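Amino acid ABC transporter, periplasmic amino acid-binding protein (Brucella ovis, PDB 4Z9N) probably binds amino acids or small peptides in the periplasm for uptake by an ABC transporter, and holds glutathione in this crystal. Local coordinates at residues L21-N26 and V82-N88; Y108-F114 and I207-F213; Y292-E297 and I308-N313. One frame throughout, in Å; residues are numbered along the deposited sequence.

Contact 1 (L21-N26 and V82-N88); sequences LQCGVN and VDVLIRN. With GSH (glutathione), chain U.
In the parallel sheet of a family 3 solute-binding protein, the central strand 21-25 lies beside the short edge strand at 84-85, and the residues just after each strand, Asn26 on one and Arg87 and Asn88 on the other, bind glutathione. Gly24, the most covered residue, is extended and pairs in parallel with Leu85 (CA-CA 4.5 Å): its N donates to Val84 O (2.8 Å) and its O accepts from Ile86 N (3.1 Å). A CB on Gly24 would sit tightly against Leu85 CD1 and Val82 CG2. Gln22 carries the pairing backwards, with Asp83 N bonded to Gln22 O (2.8 Å) and Gln22 N to Asp83 OD2 (2.9 Å), a carboxylate that also forms a salt bridge with Lys18. Beyond the strands, water 1 joins Asn26 N to Ile86 O (2.9 and 2.8 Å). Arg87, chi1 t, gives NH1 and NH2 to glutathione OE1 (both 3.1 Å), while its NE holds Leu68 O. Asn26, also chi1 t, directs ND2 to Asn88 OD1 (2.9 Å) and to glutathione O2 (2.8 Å).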
loop_
_atom_site.group_PDB
_atom_site.type_symbol
_atom_site.label_atom_id
_atom_site.label_comp_id
_atom_site.label_asym_id
_atom_site.label_seq_id
_atom_site.Cartn_x
_atom_site.Cartn_y
_atom_site.Cartn_z
ATOM N N LEU D 21 24.025 3.393 -8.562
ATOM C CA LEU D 21 22.613 3.553 -8.876
ATOM C C LEU D 21 22.365 4.938 -9.492
ATOM O O LEU D 21 22.833 5.942 -8.961
ATOM C CB LEU D 21 21.794 3.355 -7.597
ATOM C CG LEU D 21 20.282 3.591 -7.599
ATOM C CD1 LEU D 21 19.560 2.526 -8.407
ATOM C CD2 LEU D 21 19.750 3.613 -6.170
ATOM N N GLN D 22 21.662 4.999 -10.620
ATOM C CA GLN D 22 21.332 6.291 -11.231
ATOM C C GLN D 22 19.905 6.680 -10.841
ATOM O O GLN D 22 18.968 5.992 -11.219
ATOM C CB GLN D 22 21.464 6.218 -12.757
ATOM C CG GLN D 22 21.421 7.560 -13.501
ATOM C CD GLN D 22 22.675 8.396 -13.298
ATOM O OE1 GLN D 22 23.799 7.897 -13.427
ATOM N NE2 GLN D 22 22.492 9.682 -13.029
ATOM N N CYS D 23 19.738 7.781 -10.105
ATOM C CA CYS D 23 18.409 8.167 -9.589
ATOM C C CYS D 23 17.854 9.479 -10.130
ATOM O O CYS D 23 18.563 10.492 -10.189
ATOM C CB CYS D 23 18.463 8.279 -8.069
ATOM S SG CYS D 23 18.892 6.751 -7.242
ATOM N N GLY D 24 16.579 9.475 -10.502
ATOM C CA GLY D 24 15.916 10.719 -10.842
ATOM C C GLY D 24 15.393 11.425 -9.597
ATOM O O GLY D 24 14.594 10.852 -8.844
ATOM N N VAL D 25 15.829 12.666 -9.378
ATOM C CA VAL D 25 15.423 13.430 -8.196
ATOM C C VAL D 25 14.995 14.842 -8.580
ATOM O O VAL D 25 15.011 15.209 -9.755
ATOM C CB VAL D 25 16.545 13.473 -7.131
ATOM C CG1 VAL D 25 16.891 12.064 -6.650
ATOM C CG2 VAL D 25 17.794 14.150 -7.674
ATOM N N ASN D 26 14.613 15.621 -7.569
ATOM C CA ASN D 26 14.132 16.981 -7.764
ATOM C C ASN D 26 15.260 17.895 -8.256
ATOM O O ASN D 26 16.440 17.588 -8.067
ATOM C CB ASN D 26 13.541 17.513 -6.454
ATOM C CG ASN D 26 12.520 18.597 -6.684
ATOM O OD1 ASN D 26 12.883 19.735 -7.014
ATOM N ND2 ASN D 26 11.232 18.272 -6.485
ATOM N N VAL D 82 17.441 7.023 -16.022
ATOM C CA VAL D 82 17.523 6.736 -14.588
ATOM C C VAL D 82 16.926 5.367 -14.310
ATOM O O VAL D 82 16.054 4.889 -15.043
ATOM C CB VAL D 82 16.832 7.823 -13.707
ATOM C CG1 VAL D 82 17.476 9.188 -13.942
ATOM C CG2 VAL D 82 15.314 7.869 -13.946
ATOM N N ASP D 83 17.406 4.751 -13.236
ATOM C CA ASP D 83 16.988 3.416 -12.825
ATOM C C ASP D 83 15.734 3.460 -11.948
ATOM O O ASP D 83 14.977 2.493 -11.894
ATOM C CB ASP D 83 18.128 2.726 -12.063
ATOM C CG ASP D 83 19.413 2.657 -12.873
ATOM O OD1 ASP D 83 19.363 2.236 -14.047
ATOM O OD2 ASP D 83 20.474 3.036 -12.337
ATOM N N VAL D 84 15.533 4.578 -11.258
ATOM C CA VAL D 84 14.409 4.761 -10.338
ATOM C C VAL D 84 14.128 6.258 -10.222
ATOM O O VAL D 84 15.032 7.086 -10.380
ATOM C CB VAL D 84 14.699 4.130 -8.936
ATOM C CG1 VAL D 84 15.896 4.801 -8.269
ATOM C CG2 VAL D 84 13.454 4.164 -8.019
ATOM N N LEU D 85 12.866 6.595 -9.980
ATOM C CA LEU D 85 12.446 7.976 -9.798
ATOM C C LEU D 85 11.869 8.134 -8.406
ATOM O O LEU D 85 10.850 7.532 -8.086
ATOM C CB LEU D 85 11.408 8.376 -10.850
ATOM C CG LEU D 85 10.825 9.782 -10.733
ATOM C CD1 LEU D 85 11.880 10.854 -11.099
ATOM C CD2 LEU D 85 9.594 9.915 -11.657
ATOM N N ILE D 86 12.542 8.913 -7.571
ATOM C CA ILE D 86 12.089 9.141 -6.208
ATOM C C ILE D 86 12.079 10.644 -6.049
ATOM O O ILE D 86 13.102 11.245 -5.780
ATOM C CB ILE D 86 12.978 8.445 -5.186
ATOM C CG1 ILE D 86 13.067 6.960 -5.530
ATOM C CG2 ILE D 86 12.371 8.598 -3.775
ATOM C CD1 ILE D 86 13.956 6.142 -4.606
ATOM N N ARG D 87 10.920 11.252 -6.267
ATOM C CA ARG D 87 10.881 12.688 -6.494
ATOM C C ARG D 87 9.473 13.232 -6.308
ATOM O O ARG D 87 8.883 13.744 -7.256
ATOM C CB ARG D 87 11.411 12.996 -7.911
ATOM C CG ARG D 87 11.479 14.482 -8.305
ATOM C CD ARG D 87 11.113 14.654 -9.766
ATOM N NE ARG D 87 10.887 16.050 -10.150
ATOM C CZ ARG D 87 9.763 16.717 -9.887
ATOM N NH1 ARG D 87 8.790 16.136 -9.194
ATOM N NH2 ARG D 87 9.630 17.980 -10.288
ATOM N N ASN D 88 8.956 13.133 -5.080
ATOM C CA ASN D 88 7.661 13.724 -4.701
ATOM C C ASN D 88 6.634 13.595 -5.825
ATOM O O ASN D 88 5.928 14.542 -6.149
ATOM C CB ASN D 88 7.821 15.224 -4.254
ATOM C CG ASN D 88 8.600 16.116 -5.260
ATOM O OD1 ASN D 88 9.796 15.914 -5.517
ATOM N ND2 ASN D 88 7.926 17.154 -5.774
HETATM N N1 GSH U . 3.214 15.507 -6.484
HETATM C CA1 GSH U . 2.823 16.343 -7.620
HETATM C C1 GSH U . 2.944 15.512 -8.896
HETATM O O11 GSH U . 2.516 15.992 -9.982
HETATM O O12 GSH U . 3.472 14.366 -8.874
HETATM C CB1 GSH U . 3.727 17.579 -7.766
HETATM C CG1 GSH U . 5.182 17.112 -7.967
HETATM C CD1 GSH U . 6.032 18.314 -8.365
HETATM O OE1 GSH U . 6.673 18.325 -9.370
HETATM N N2 GSH U . 6.051 19.451 -7.476
HETATM C CA2 GSH U . 6.841 20.603 -7.871
HETATM C C2 GSH U . 8.337 20.272 -7.975
HETATM O O2 GSH U . 8.843 19.325 -7.464
HETATM C CB2 GSH U . 6.541 21.797 -6.958
HETATM S SG2 GSH U . 7.190 21.562 -5.280
HETATM N N3 GSH U . 9.137 21.161 -8.791
HETATM C CA3 GSH U . 10.545 20.916 -8.947
HETATM C C3 GSH U . 10.874 20.917 -10.440
HETATM O O31 GSH U . 12.082 20.962 -10.791
HETATM O O32 GSH U . 9.950 20.857 -11.308
HETATM O O HOH W 1 13.846 13.884 -5.348
#

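Contact 2 (Y108-F114 and I207-F213)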
loop_
_atom_site.group_PDB
_atom_site.type_symbol
_atom_site.label_atom_id
_atom_site.label_comp_id
_atom_site.label_asym_id
_atom_site.label_seq_id
_atom_site.Cartn_x
_atom_site.Cartn_y
_atom_site.Cartn_z
ATOM N N TYR D 108 5.678 8.676 1.156
ATOM C CA TYR D 108 5.140 9.828 1.862
ATOM C C TYR D 108 3.731 10.106 1.354
ATOM O O TYR D 108 3.560 10.394 0.176
ATOM C CB TYR D 108 6.041 11.063 1.663
ATOM C CG TYR D 108 5.645 12.223 2.546
ATOM C CD1 TYR D 108 4.635 13.096 2.165
ATOM C CD2 TYR D 108 6.254 12.418 3.776
ATOM C CE1 TYR D 108 4.249 14.136 2.978
ATOM C CE2 TYR D 108 5.876 13.452 4.598
ATOM C CZ TYR D 108 4.870 14.304 4.193
ATOM O OH TYR D 108 4.479 15.329 5.014
ATOM N N TYR D 109 2.732 9.989 2.236
ATOM C CA TYR D 109 1.357 10.370 1.893
ATOM C C TYR D 109 1.199 11.865 2.081
ATOM O O TYR D 109 1.381 12.356 3.177
ATOM C CB TYR D 109 0.332 9.644 2.763
ATOM C CG TYR D 109 0.318 8.141 2.586
ATOM C CD1 TYR D 109 1.183 7.339 3.312
ATOM C CD2 TYR D 109 -0.550 7.531 1.691
ATOM C CE1 TYR D 109 1.183 5.961 3.163
ATOM C CE2 TYR D 109 -0.559 6.155 1.530
ATOM C CZ TYR D 109 0.315 5.381 2.267
ATOM O OH TYR D 109 0.304 4.012 2.122
ATOM N N ASP D 110 0.850 12.585 1.013
ATOM C CA ASP D 110 0.657 14.032 1.107
ATOM C C ASP D 110 -0.705 14.416 0.506
ATOM O O ASP D 110 -1.494 13.551 0.112
ATOM C CB ASP D 110 1.788 14.768 0.383
ATOM C CG ASP D 110 2.127 16.101 1.020
ATOM O OD1 ASP D 110 1.361 16.553 1.897
ATOM O OD2 ASP D 110 3.174 16.683 0.647
ATOM N N GLY D 111 -0.991 15.709 0.479
ATOM C CA GLY D 111 -2.205 16.226 -0.130
ATOM C C GLY D 111 -1.919 17.642 -0.592
ATOM O O GLY D 111 -1.004 18.285 -0.065
ATOM N N GLN D 112 -2.679 18.133 -1.566
ATOM C CA GLN D 112 -2.442 19.481 -2.108
ATOM C C GLN D 112 -3.005 20.577 -1.213
ATOM O O GLN D 112 -4.118 20.450 -0.688
ATOM C CB GLN D 112 -3.056 19.592 -3.503
ATOM C CG GLN D 112 -2.939 20.957 -4.159
ATOM C CD GLN D 112 -3.336 20.899 -5.620
ATOM O OE1 GLN D 112 -3.479 19.814 -6.190
ATOM N NE2 GLN D 112 -3.518 22.067 -6.244
ATOM N N GLY D 113 -2.240 21.659 -1.049
ATOM C CA GLY D 113 -2.680 22.793 -0.262
ATOM C C GLY D 113 -2.333 24.117 -0.918
ATOM O O GLY D 113 -1.833 24.153 -2.055
ATOM N N PHE D 114 -2.630 25.199 -0.206
ATOM C CA PHE D 114 -2.409 26.569 -0.674
ATOM C C PHE D 114 -1.638 27.382 0.355
ATOM O O PHE D 114 -1.873 27.252 1.551
ATOM C CB PHE D 114 -3.742 27.267 -0.960
ATOM C CG PHE D 114 -4.524 26.637 -2.057
ATOM C CD1 PHE D 114 -5.401 25.589 -1.786
ATOM C CD2 PHE D 114 -4.360 27.063 -3.366
ATOM C CE1 PHE D 114 -6.117 24.996 -2.800
ATOM C CE2 PHE D 114 -5.073 26.473 -4.396
ATOM C CZ PHE D 114 -5.954 25.436 -4.109
ATOM N N ILE D 207 -6.985 20.826 2.483
ATOM C CA ILE D 207 -6.254 19.833 1.699
ATOM C C ILE D 207 -7.196 19.329 0.637
ATOM O O ILE D 207 -8.228 18.750 0.973
ATOM C CB ILE D 207 -5.748 18.689 2.575
ATOM C CG1 ILE D 207 -4.772 19.236 3.617
ATOM C CG2 ILE D 207 -5.150 17.564 1.707
ATOM C CD1 ILE D 207 -4.443 18.269 4.713
ATOM N N ILE D 208 -6.862 19.537 -0.640
ATOM C CA ILE D 208 -7.854 19.329 -1.685
ATOM C C ILE D 208 -7.619 18.084 -2.533
ATOM O O ILE D 208 -8.340 17.868 -3.499
ATOM C CB ILE D 208 -7.958 20.566 -2.615
ATOM C CG1 ILE D 208 -6.705 20.717 -3.482
ATOM C CG2 ILE D 208 -8.203 21.830 -1.795
ATOM C CD1 ILE D 208 -6.887 21.665 -4.685
ATOM N N SER D 209 -6.635 17.261 -2.181
ATOM C CA SER D 209 -6.355 16.065 -2.981
ATOM C C SER D 209 -5.615 15.037 -2.160
ATOM O O SER D 209 -5.081 15.355 -1.101
ATOM C CB SER D 209 -5.513 16.416 -4.201
ATOM O OG SER D 209 -4.195 16.737 -3.785
ATOM N N LYS D 210 -5.587 13.809 -2.669
ATOM C CA LYS D 210 -4.669 12.788 -2.186
ATOM C C LYS D 210 -3.423 12.788 -3.064
ATOM O O LYS D 210 -3.525 12.717 -4.297
ATOM C CB LYS D 210 -5.331 11.406 -2.213
ATOM C CG LYS D 210 -6.429 11.241 -1.170
ATOM C CD LYS D 210 -7.081 9.860 -1.275
ATOM C CE LYS D 210 -8.033 9.815 -2.464
ATOM N NZ LYS D 210 -8.868 8.544 -2.373
ATOM N N GLU D 211 -2.249 12.876 -2.442
ATOM C CA GLU D 211 -0.996 12.877 -3.197
ATOM C C GLU D 211 -0.005 11.897 -2.580
ATOM O O GLU D 211 0.918 12.281 -1.852
ATOM C CB GLU D 211 -0.370 14.284 -3.259
ATOM C CG GLU D 211 -1.314 15.379 -3.707
ATOM C CD GLU D 211 -1.447 15.541 -5.223
ATOM O OE1 GLU D 211 -0.745 14.860 -6.007
ATOM O OE2 GLU D 211 -2.282 16.387 -5.627
ATOM N N PRO D 212 -0.210 10.602 -2.838
ATOM C CA PRO D 212 0.748 9.615 -2.338
ATOM C C PRO D 212 2.033 9.596 -3.184
ATOM O O PRO D 212 1.994 9.269 -4.377
ATOM C CB PRO D 212 -0.041 8.296 -2.430
ATOM C CG PRO D 212 -1.014 8.534 -3.594
ATOM C CD PRO D 212 -1.407 9.989 -3.439
ATOM N N PHE D 213 3.162 9.965 -2.576
ATOM C CA PHE D 213 4.446 10.009 -3.296
ATOM C C PHE D 213 4.922 8.579 -3.516
ATOM O O PHE D 213 5.052 7.826 -2.546
ATOM C CB PHE D 213 5.511 10.784 -2.507
ATOM C CG PHE D 213 5.217 12.254 -2.343
ATOM C CD1 PHE D 213 4.096 12.831 -2.934
ATOM C CD2 PHE D 213 6.079 13.063 -1.607
ATOM C CE1 PHE D 213 3.821 14.199 -2.776
ATOM C CE2 PHE D 213 5.818 14.433 -1.430
ATOM C CZ PHE D 213 4.689 15.002 -2.041
#
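Gly111 has no space for a side chain: a CB would clash with Ile207 CG2 and Ser209 O. The hydroxyl of Ser209, chi1 p, accepts from Gln112 N (OG to N, 3.0 Å) and donates to Glu211 OE2 (2.7 Å from OG); Glu211 OE1 is hydrogen-bonded to Thr90 and Thr142. Gln112 itself, extended with chi1 and chi2 both t, sends its side-chain amide on to Thr182, while its backbone O accepts from Ile208 N (2.9 Å). Ile208 in the p rotamer brings CD1 to 3.9 Å from Phe114 CE1. This irregular part adjoins an antiparallel pairing in the mixed sheet of this periplasmic binding protein, where Asp110 and Glu211 form a hydrogen-bonded pair (Asp110 N to Glu211 O 2.9 Å, Glu211 N to Asp110 O 2.7 Å) and Tyr109 and Pro212 a non-hydrogen-bonded one. Tyr108 (t) and Phe213 (m) share a face with Asp110 and Glu211; their rings meet obliquely, centroids 5.6 Å apart. Phe213 also touches glutathione. On the other face, Tyr109 and Pro212 meet Tyr323 of the second subunit.

Contact 3 (Y292-E297 and I308-N313)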
loop_
_atom_site.group_PDB
_atom_site.type_symbol
_atom_site.label_atom_id
_atom_site.label_comp_id
_atom_site.label_asym_id
_atom_site.label_seq_id
_atom_site.Cartn_x
_atom_site.Cartn_y
_atom_site.Cartn_z
ATOM N N TYR D 292 13.157 4.366 8.708
ATOM C CA TYR D 292 12.217 5.326 8.122
ATOM C C TYR D 292 12.057 6.586 8.983
ATOM O O TYR D 292 12.044 7.698 8.471
ATOM C CB TYR D 292 10.842 4.684 7.922
ATOM C CG TYR D 292 9.848 5.625 7.288
ATOM C CD1 TYR D 292 9.764 5.746 5.903
ATOM C CD2 TYR D 292 8.991 6.393 8.063
ATOM C CE1 TYR D 292 8.852 6.605 5.311
ATOM C CE2 TYR D 292 8.079 7.270 7.474
ATOM C CZ TYR D 292 8.015 7.364 6.104
ATOM O OH TYR D 292 7.097 8.228 5.539
ATOM N N GLY D 293 11.914 6.394 10.294
ATOM C CA GLY D 293 11.694 7.516 11.191
ATOM C C GLY D 293 12.898 8.426 11.242
ATOM O O GLY D 293 12.775 9.651 11.357
ATOM N N GLU D 294 14.081 7.820 11.171
ATOM C CA GLU D 294 15.304 8.596 11.176
ATOM C C GLU D 294 15.438 9.433 9.903
ATOM O O GLU D 294 15.889 10.579 9.969
ATOM C CB GLU D 294 16.511 7.685 11.353
ATOM C CG GLU D 294 16.518 6.934 12.684
ATOM C CD GLU D 294 17.818 6.209 12.899
ATOM O OE1 GLU D 294 18.751 6.815 13.495
ATOM O OE2 GLU D 294 17.919 5.043 12.467
ATOM N N ILE D 295 15.031 8.871 8.764
ATOM C CA ILE D 295 15.043 9.600 7.502
ATOM C C ILE D 295 14.050 10.749 7.575
ATOM O O ILE D 295 14.349 11.867 7.149
ATOM C CB ILE D 295 14.722 8.669 6.310
ATOM C CG1 ILE D 295 15.829 7.625 6.135
ATOM C CG2 ILE D 295 14.538 9.465 5.023
ATOM C CD1 ILE D 295 15.458 6.531 5.134
ATOM N N PHE D 296 12.875 10.469 8.129
ATOM C CA PHE D 296 11.828 11.480 8.271
ATOM C C PHE D 296 12.319 12.633 9.141
ATOM O O PHE D 296 12.272 13.795 8.745
ATOM C CB PHE D 296 10.549 10.862 8.873
ATOM C CG PHE D 296 9.338 11.748 8.779
ATOM C CD1 PHE D 296 9.181 12.825 9.637
ATOM C CD2 PHE D 296 8.351 11.500 7.833
ATOM C CE1 PHE D 296 8.072 13.647 9.547
ATOM C CE2 PHE D 296 7.237 12.314 7.744
ATOM C CZ PHE D 296 7.099 13.391 8.595
ATOM N N GLU D 297 12.811 12.311 10.333
ATOM C CA GLU D 297 13.149 13.354 11.287
ATOM C C GLU D 297 14.295 14.272 10.855
ATOM O O GLU D 297 14.227 15.486 11.067
ATOM C CB GLU D 297 13.477 12.716 12.637
ATOM C CG GLU D 297 12.217 12.265 13.365
ATOM C CD GLU D 297 11.244 13.419 13.577
ATOM O OE1 GLU D 297 11.704 14.494 14.010
ATOM O OE2 GLU D 297 10.035 13.266 13.310
ATOM N N ILE D 308 7.653 19.163 10.099
ATOM C CA ILE D 308 6.415 18.474 9.739
ATOM C C ILE D 308 6.106 17.335 10.720
ATOM O O ILE D 308 6.979 16.540 11.044
ATOM C CB ILE D 308 6.502 17.939 8.308
ATOM C CG1 ILE D 308 6.754 19.097 7.328
ATOM C CG2 ILE D 308 5.262 17.120 7.965
ATOM C CD1 ILE D 308 6.835 18.642 5.846
ATOM N N ALA D 309 4.868 17.251 11.193
ATOM C CA ALA D 309 4.493 16.160 12.097
ATOM C C ALA D 309 4.322 14.881 11.290
ATOM O O ALA D 309 3.996 14.943 10.101
ATOM C CB ALA D 309 3.220 16.487 12.847
ATOM N N ARG D 310 4.549 13.731 11.922
ATOM C CA ARG D 310 4.427 12.441 11.212
ATOM C C ARG D 310 3.056 12.304 10.541
ATOM O O ARG D 310 2.965 11.976 9.356
ATOM C CB ARG D 310 4.668 11.264 12.170
ATOM C CG ARG D 310 6.150 11.033 12.552
ATOM C CD ARG D 310 7.033 10.604 11.373
ATOM N NE ARG D 310 6.764 9.230 10.939
ATOM C CZ ARG D 310 7.394 8.150 11.397
ATOM N NH1 ARG D 310 8.346 8.258 12.328
ATOM N NH2 ARG D 310 7.064 6.955 10.933
ATOM N N GLY D 311 1.998 12.571 11.298
ATOM C CA GLY D 311 0.650 12.535 10.754
ATOM C C GLY D 311 0.324 11.239 10.043
ATOM O O GLY D 311 0.417 10.162 10.625
ATOM N N LEU D 312 -0.029 11.341 8.765
ATOM C CA LEU D 312 -0.363 10.150 7.984
ATOM C C LEU D 312 0.833 9.238 7.834
ATOM O O LEU D 312 0.678 8.056 7.543
ATOM C CB LEU D 312 -0.868 10.534 6.591
ATOM C CG LEU D 312 -2.166 11.321 6.531
ATOM C CD1 LEU D 312 -2.465 11.673 5.056
ATOM C CD2 LEU D 312 -3.282 10.505 7.152
ATOM N N ASN D 313 2.032 9.795 7.994
ATOM C CA ASN D 313 3.234 9.009 7.774
ATOM C C ASN D 313 3.808 8.464 9.064
ATOM O O ASN D 313 4.921 7.937 9.082
ATOM C CB ASN D 313 4.252 9.838 7.009
ATOM C CG ASN D 313 3.733 10.196 5.640
ATOM O OD1 ASN D 313 3.550 9.311 4.802
ATOM N ND2 ASN D 313 3.384 11.464 5.438
HETATM O O HOH W 2 9.524 10.443 13.807
HETATM O O HOH W 3 7.931 14.956 13.400
#
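No direct hydrogen bond crosses between helix 292-299 and segment 308-313; side-chain packing and water fold this irregular chain back on the helix it follows, and Tyr108 of strand 101-117 touches Phe296, Ile308 and Asn313. The aromatic contacts centre on Phe296, whose CA-to-CB bond is directed toward the segment. Arg310 lays its CD over the ring face, 3.5 Å from the centroid and 11° off the normal, a well-formed CH-pi contact. The guanidinium lies farther off, with CZ 5.2 Å from the centroid, so any cation-pi attraction is weak. Ile308 O approaches the edge of the same ring, 3.4 Å from Phe296 CE1, and Ile308 CG2 is 4.2 Å from Phe296 CZ. One turn earlier, Tyr292 receives Arg310 NH2 at its ring edge (3.5 Å from CD2) and sets its OH, hydrogen-bonded to Asn107 O, 3.6 Å from Asn313 CB.

The polar contacts hold the arginine in this pose. With chi1, chi2 and chi3 all m, Arg310 folds back so that NE and NH2 both reach Asn313 O (2.9 and 3.0 Å). Water 2 links Arg310 NH1 to Glu297 OE2 (2.9 Å each), and water 3 links Glu297 OE2 to Ile308 O (2.7 and 3.0 Å); Glu297 OE1 bonds to Ser302.

The chemistry implies that Arg310 meets Phe296 mainly by its CD methylene, while its guanidinium lies by Tyr292 and Gly293 and its charge is balanced by Glu239 of helix 222-240.

How the contacts relate
All three contacts are largely buried, but they differ in how they hold together. Contacts 1 and 2 are backbone-bonded strand pairings, one parallel and one antiparallel, whereas contact 3 relies on aromatic packing and bridging water. Glutathione is approached from both strand contacts, and these meet where Asn88 CA lies 3.5 Å from Phe213 CD2. Contact 3 sits away from the ligand yet leans on contact 2: Asn313 OD1 is probably hydrogen-bonded to Tyr109 N (2.8 Å), and Tyr108 packs against Phe296 and Ile308. Contacts 1 and 3 do not touch, their nearest atoms being about 9 Å apart. The second subunit reaches contacts 2 and 3 but not contact 1.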